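Local coordinates for protein hydrogenase maturation protease HycI (PDB 5ZBY) that probably acts as an aspartic-type endopeptidase that matures [NiFe] hydrogenase by cleaving a C-terminal extension, at residues Ser110-Lys113 with Glu114-Ser118; Ile19-Asp22 with Val23-Asp26; Gly79-Ile82 with Gly83-Ile86. All coordinates share one frame; numbering follows the deposited sequence.

Interaction 1 (Ser110-Lys113 with Glu114-Ser118)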
loop_
_atom_site.group_PDB
_atom_site.type_symbol
_atom_site.label_atom_id
_atom_site.label_comp_id
_atom_site.label_asym_id
_atom_site.label_seq_id
_atom_site.Cartn_x
_atom_site.Cartn_y
_atom_site.Cartn_z
ATOM N N SER A 110 6.273 -12.228 1.889
ATOM C CA SER A 110 6.518 -13.571 2.443
ATOM C C SER A 110 7.556 -13.527 3.574
ATOM O O SER A 110 7.398 -14.185 4.595
ATOM C CB SER A 110 7.008 -14.534 1.357
ATOM O OG SER A 110 6.018 -14.669 0.321
ATOM N N TYR A 111 8.627 -12.771 3.346
ATOM C CA TYR A 111 9.613 -12.594 4.438
ATOM C C TYR A 111 8.992 -11.949 5.679
ATOM O O TYR A 111 9.144 -12.454 6.807
ATOM C CB TYR A 111 10.774 -11.757 3.930
ATOM C CG TYR A 111 11.798 -11.459 4.992
ATOM C CD1 TYR A 111 12.740 -12.410 5.348
ATOM C CD2 TYR A 111 11.824 -10.233 5.629
ATOM C CE1 TYR A 111 13.689 -12.153 6.317
ATOM C CE2 TYR A 111 12.782 -9.964 6.621
ATOM C CZ TYR A 111 13.712 -10.930 6.946
ATOM O OH TYR A 111 14.669 -10.683 7.914
ATOM N N ILE A 112 8.282 -10.835 5.496
ATOM C CA ILE A 112 7.631 -10.188 6.645
ATOM C C ILE A 112 6.693 -11.128 7.422
ATOM O O ILE A 112 6.749 -11.213 8.669
ATOM C CB ILE A 112 6.841 -8.921 6.208
ATOM C CG1 ILE A 112 7.816 -7.878 5.633
ATOM C CG2 ILE A 112 5.976 -8.423 7.412
ATOM C CD1 ILE A 112 7.175 -6.687 4.906
ATOM N N LYS A 113 5.880 -11.903 6.706
ATOM C CA LYS A 113 4.911 -12.779 7.346
ATOM C C LYS A 113 5.621 -13.909 8.076
ATOM O O LYS A 113 5.216 -14.310 9.185
ATOM C CB LYS A 113 3.884 -13.347 6.310
ATOM C CG LYS A 113 2.846 -14.153 7.033
ATOM C CD LYS A 113 1.638 -14.457 6.190
ATOM C CE LYS A 113 0.572 -15.047 7.084
ATOM N NZ LYS A 113 -0.706 -15.290 6.345
ATOM N N GLU A 114 6.710 -14.399 7.500
ATOM C CA GLU A 114 7.453 -15.462 8.172
ATOM C C GLU A 114 7.980 -14.933 9.494
ATOM O O GLU A 114 7.842 -15.600 10.529
ATOM C CB GLU A 114 8.609 -15.964 7.320
ATOM C CG GLU A 114 9.107 -17.369 7.713
ATOM C CD GLU A 114 9.861 -17.398 9.038
ATOM O OE1 GLU A 114 10.580 -16.416 9.320
ATOM O OE2 GLU A 114 9.748 -18.398 9.788
ATOM N N GLN A 115 8.570 -13.742 9.432
ATOM C CA GLN A 115 9.201 -13.111 10.617
ATOM C C GLN A 115 8.233 -12.725 11.718
ATOM O O GLN A 115 8.597 -12.756 12.905
ATOM C CB GLN A 115 9.974 -11.866 10.184
ATOM C CG GLN A 115 11.188 -12.137 9.305
ATOM C CD GLN A 115 12.217 -12.992 10.012
ATOM O OE1 GLN A 115 12.259 -13.035 11.237
ATOM N NE2 GLN A 115 13.053 -13.677 9.243
ATOM N N THR A 116 7.011 -12.361 11.360
ATOM C CA THR A 116 6.070 -11.737 12.295
ATOM C C THR A 116 4.752 -12.454 12.534
ATOM O O THR A 116 4.058 -12.171 13.501
ATOM C CB THR A 116 5.663 -10.344 11.808
ATOM O OG1 THR A 116 4.954 -10.498 10.568
ATOM C CG2 THR A 116 6.872 -9.474 11.551
ATOM N N GLY A 117 4.336 -13.297 11.588
ATOM C CA GLY A 117 2.993 -13.855 11.650
ATOM C C GLY A 117 1.900 -12.900 11.206
ATOM O O GLY A 117 0.716 -13.216 11.302
ATOM N N SER A 118 2.279 -11.719 10.710
ATOM C CA SER A 118 1.285 -10.712 10.342
ATOM C C SER A 118 0.481 -11.128 9.112
ATOM O O SER A 118 1.051 -11.708 8.224
ATOM C CB SER A 118 1.984 -9.381 10.045
ATOM O OG SER A 118 1.049 -8.341 9.843
#
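Thr116 and Ile112 meet one turn apart at the C-terminal end of helix 105-116, where the threonine hydroxyl forms an ST turn. The polar contacts wind up the last helical turn. Gln115 N donates to Tyr111 O at 3.0 Å, and Glu114 N binds Ser110 O in the same i to i-4 pattern. Ile112 O is gripped twice by one residue: Thr116 N lies 2.9 Å from Ile112 O, and Thr116 OG1 comes to 2.7 Å of Ile112 O from above the carbonyl plane, 44° out of it. The hydroxyl sits over that carbonyl because OG1 is tucked between the backbone N and the carbonyl carbon of its own residue (chi1 64°). Gly117 N, 2.8 Å from Lys113 O, closes the final bond. Gly117 then leaves the helix with positive phi, a conformation that glycine adopts easily.

The side chains make the remaining contacts. On the exposed side Gln115 CG rests over one face of the Tyr111 ring, a CH-pi contact of 3.8 Å from CG to the ring centroid. The glutamine bends back so that Gln115 NE2 approaches Tyr111 CE1 at 3.4 Å, with amide and ring planes 48° apart. Ile112 faces inward, where its branched side chain meets Val59 and Ile62 of helix 59-64 and Val70 and Phe72 of strand 69-75; a bulky aliphatic residue suits that interface. Lys113 runs extended, its aliphatic carbons passing beside Ser118 O, while NZ makes a long, weak ion pair with Asp119. Beyond the glycine the threonine hydroxyl has a second task, since Thr116 OG1 accepts from Ser118 N at 2.9 Å.

Interaction 2 (Ile19-Asp22 with Val23-Asp26); sequences IGND and VRGD
Asn21 lies over the flat guanidinium of Arg24: its CB is 4.0 Å above the plane, over the centre of one face. The guanidinium nitrogens carry the charge pairing, NH1 making a salt bridge with Glu53 and NE another with Asp27. The Asn21 amide stands across this group, the two planes 61° apart and the side chains crossing at about a right angle. Asn21 ND2 comes to 3.4 Å from Arg24 NH1, a meeting of two donors and hence no bond. Both nitrogens look instead to Glu53, whose second carboxylate oxygen takes a weak hydrogen bond from ND2, so one acid serves both residues, which would account for two donors lying so close.

The other arm of the asparagine amide turns back to the chain. With CG anti to the backbone N (chi1 179°), Asn21 OD1 reaches forward and accepts from Val23 N at 3.0 Å, the donor tilted somewhat from the amide plane. Asn21 OD1 is also 3.3 Å from Val23 CG2. The backbone closes the loop as well: Arg24 N bonds to Asn21 O at 3.2 Å. Asparagine suits this place because one short side chain offers both an acceptor for the turn and a donor for Glu53. Arginine, bent at chi3, can fold its long chain back beneath the asparagine and still offer several N-H groups to the acids.

A HEPES molecule is bound about 4 Å from the Arg24 side chain, which places the turn beside a site that binds this small molecule in the crystal. Together the bonds make an Asx turn superimposed on a type I beta turn from Asn21 to Arg24, in the loop that leads from strand 14-18 to helix 29-40.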
loop_
_atom_site.group_PDB
_atom_site.type_symbol
_atom_site.label_atom_id
_atom_site.label_comp_id
_atom_site.label_asym_id
_atom_site.label_seq_id
_atom_site.Cartn_x
_atom_site.Cartn_y
_atom_site.Cartn_z
ATOM N N ILE A 19 3.873 2.702 -1.435
ATOM C CA ILE A 19 4.867 2.393 -2.434
ATOM C C ILE A 19 4.602 3.293 -3.607
ATOM O O ILE A 19 3.462 3.457 -4.029
ATOM C CB ILE A 19 4.782 0.892 -2.909
ATOM C CG1 ILE A 19 5.019 -0.032 -1.697
ATOM C CG2 ILE A 19 5.845 0.570 -3.970
ATOM C CD1 ILE A 19 4.711 -1.477 -2.061
ATOM N N GLY A 20 5.653 3.893 -4.175
ATOM C CA GLY A 20 5.424 4.638 -5.411
ATOM C C GLY A 20 6.527 5.647 -5.653
ATOM O O GLY A 20 7.561 5.592 -4.993
ATOM N N ASN A 21 6.304 6.546 -6.620
ATOM C CA ASN A 21 7.297 7.527 -7.038
ATOM C C ASN A 21 6.560 8.836 -7.301
ATOM O O ASN A 21 5.709 8.878 -8.179
ATOM C CB ASN A 21 8.013 7.015 -8.265
ATOM C CG ASN A 21 9.055 7.997 -8.791
ATOM O OD1 ASN A 21 8.944 9.212 -8.589
ATOM N ND2 ASN A 21 10.061 7.466 -9.436
ATOM N N ASP A 22 6.841 9.879 -6.522
ATOM C CA ASP A 22 6.006 11.088 -6.563
ATOM C C ASP A 22 6.239 11.983 -7.801
ATOM O O ASP A 22 5.497 12.964 -8.004
ATOM C CB ASP A 22 6.191 11.918 -5.277
ATOM C CG ASP A 22 7.654 12.264 -4.988
ATOM O OD1 ASP A 22 8.564 11.743 -5.679
ATOM O OD2 ASP A 22 7.898 13.028 -4.029
ATOM N N VAL A 23 7.232 11.651 -8.617
ATOM C CA VAL A 23 7.445 12.328 -9.897
ATOM C C VAL A 23 7.166 11.456 -11.125
ATOM O O VAL A 23 7.589 11.774 -12.220
ATOM C CB VAL A 23 8.846 12.952 -10.006
ATOM C CG1 VAL A 23 9.159 13.746 -8.755
ATOM C CG2 VAL A 23 9.897 11.885 -10.255
ATOM N N ARG A 24 6.481 10.341 -10.929
ATOM C CA ARG A 24 6.178 9.429 -12.020
ATOM C C ARG A 24 4.684 9.328 -12.324
ATOM O O ARG A 24 4.148 8.245 -12.438
ATOM C CB ARG A 24 6.794 8.051 -11.812
ATOM C CG ARG A 24 7.206 7.396 -13.116
ATOM C CD ARG A 24 8.174 6.251 -12.904
ATOM N NE ARG A 24 7.567 5.169 -12.144
ATOM C CZ ARG A 24 8.238 4.385 -11.310
ATOM N NH1 ARG A 24 9.536 4.567 -11.131
ATOM N NH2 ARG A 24 7.609 3.423 -10.655
ATOM N N GLY A 25 4.023 10.476 -12.388
ATOM C CA GLY A 25 2.616 10.553 -12.718
ATOM C C GLY A 25 1.745 9.796 -11.739
ATOM O O GLY A 25 1.910 9.930 -10.547
ATOM N N ASP A 26 0.821 8.997 -12.246
ATOM C CA ASP A 26 -0.108 8.284 -11.352
ATOM C C ASP A 26 0.606 7.286 -10.447
ATOM O O ASP A 26 -0.014 6.779 -9.497
ATOM C CB ASP A 26 -1.168 7.562 -12.172
ATOM C CG ASP A 26 -2.145 8.529 -12.843
ATOM O OD1 ASP A 26 -2.311 9.661 -12.356
ATOM O OD2 ASP A 26 -2.836 8.086 -13.777
#

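Interaction 3 (Gly79-Ile82 with Gly83-Ile86)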
loop_
_atom_site.group_PDB
_atom_site.type_symbol
_atom_site.label_atom_id
_atom_site.label_comp_id
_atom_site.label_asym_id
_atom_site.label_seq_id
_atom_site.Cartn_x
_atom_site.Cartn_y
_atom_site.Cartn_z
ATOM N N GLY A 79 -5.692 -3.920 -15.195
ATOM C CA GLY A 79 -6.605 -3.903 -16.340
ATOM C C GLY A 79 -7.965 -3.317 -16.001
ATOM O O GLY A 79 -8.952 -3.519 -16.722
ATOM N N GLY A 80 -8.019 -2.563 -14.913
ATOM C CA GLY A 80 -9.223 -1.867 -14.503
ATOM C C GLY A 80 -9.422 -0.537 -15.215
ATOM O O GLY A 80 -8.598 -0.111 -16.045
ATOM N N GLU A 81 -10.509 0.149 -14.878
ATOM C CA GLU A 81 -10.609 1.553 -15.226
ATOM C C GLU A 81 -9.678 2.356 -14.352
ATOM O O GLU A 81 -9.452 1.995 -13.193
ATOM C CB GLU A 81 -12.036 2.059 -15.071
ATOM C CG GLU A 81 -13.063 0.959 -15.242
ATOM C CD GLU A 81 -14.386 1.458 -15.803
ATOM O OE1 GLU A 81 -14.795 2.601 -15.474
ATOM O OE2 GLU A 81 -15.008 0.702 -16.585
ATOM N N ILE A 82 -9.126 3.435 -14.880
ATOM C CA ILE A 82 -8.269 4.277 -14.026
ATOM C C ILE A 82 -8.954 4.649 -12.732
ATOM O O ILE A 82 -10.114 5.037 -12.718
ATOM C CB ILE A 82 -7.810 5.596 -14.699
ATOM C CG1 ILE A 82 -7.126 6.468 -13.643
ATOM C CG2 ILE A 82 -9.005 6.333 -15.252
ATOM C CD1 ILE A 82 -6.293 7.561 -14.121
ATOM N N GLY A 83 -8.262 4.482 -11.604
ATOM C CA GLY A 83 -8.849 4.933 -10.361
ATOM C C GLY A 83 -9.577 3.833 -9.632
ATOM O O GLY A 83 -9.975 3.995 -8.465
ATOM N N GLU A 84 -9.776 2.714 -10.306
ATOM C CA GLU A 84 -10.471 1.594 -9.693
ATOM C C GLU A 84 -9.539 0.975 -8.655
ATOM O O GLU A 84 -8.330 0.889 -8.873
ATOM C CB GLU A 84 -10.839 0.573 -10.747
ATOM C CG GLU A 84 -11.577 -0.641 -10.262
ATOM C CD GLU A 84 -12.026 -1.538 -11.430
ATOM O OE1 GLU A 84 -11.895 -1.146 -12.633
ATOM O OE2 GLU A 84 -12.480 -2.669 -11.146
ATOM N N PHE A 85 -10.110 0.502 -7.553
ATOM C CA PHE A 85 -9.315 -0.152 -6.514
ATOM C C PHE A 85 -9.301 -1.673 -6.630
ATOM O O PHE A 85 -10.258 -2.299 -7.136
ATOM C CB PHE A 85 -9.869 0.234 -5.147
ATOM C CG PHE A 85 -9.713 1.657 -4.803
ATOM C CD1 PHE A 85 -8.466 2.273 -4.858
ATOM C CD2 PHE A 85 -10.790 2.383 -4.306
ATOM C CE1 PHE A 85 -8.310 3.606 -4.497
ATOM C CE2 PHE A 85 -10.649 3.710 -3.928
ATOM C CZ PHE A 85 -9.386 4.338 -4.009
ATOM N N ILE A 86 -8.236 -2.294 -6.135
ATOM C CA ILE A 86 -8.182 -3.741 -6.005
ATOM C C ILE A 86 -7.622 -4.079 -4.635
ATOM O O ILE A 86 -6.794 -3.336 -4.125
ATOM C CB ILE A 86 -7.327 -4.356 -7.092
ATOM C CG1 ILE A 86 -7.342 -5.876 -7.003
ATOM C CG2 ILE A 86 -5.883 -3.788 -7.110
ATOM C CD1 ILE A 86 -7.009 -6.515 -8.347
#
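Glu84 OE1 takes a hydrogen bond from Glu81 N at 2.9 Å, the N-H meeting the carboxylate nearly along its C-O axis. The acid reaches back across the turn because its chain is fully extended, with the bond to CG pointing opposite the backbone N (chi1 -180°). Gly80, lacking a side chain, lets Glu84 OE1 come to 3.3 Å from Gly80 CA. Glu81 CG lies 3.5 Å from Glu84 OE1. The two carboxylates themselves do not meet: Glu81 OE2 and Glu84 OE1, both probably charged, stay 5.4 Å apart.

The backbone answers with a bond in the reverse sense, Glu84 N to Glu81 O at 3.0 Å, closing a type II beta turn from Glu81 to Glu84. Ile82 and Gly83 occupy its corners. Gly83 has positive phi, as expected at the third position of such a turn, and a CB there would collide with Ile82 O, so glycine suits the corner. Gly83 O lies over the centre of one face of the Phe85 ring.

The turn leads from the loop after strand 69-75 into strand 85-88, an outermost strand that runs antiparallel to strand 119-125. Gln126, just past that neighbour, pairs by its backbone with Gly83 and Glu84, and Ile82 packs its aliphatic branch against Leu139 and Ile140 of helix 138-156.

In the fold
Along the chain the order is interaction 2, interaction 3, interaction 1, all placed around one mixed sheet. Interaction 2 follows strand 14-18 in the interior of the sheet, and interaction 3 leads into edge strand 85-88. Their centres are about 16 Å apart and they touch, Asp26 OD2 lying 3.5 Å from Ile82 CD1. The bound HEPES is close to interaction 2 and about 13 Å from the Ile82 side chain. Interaction 1 lies across the chain's centre from both, its centre about 27 Å from that of interaction 2 and about 28 Å from that of interaction 3. There helix 105-116 turns into strand 119-125, the antiparallel neighbour of strand 85-88. The two loops thus sit together, remote from the helix end.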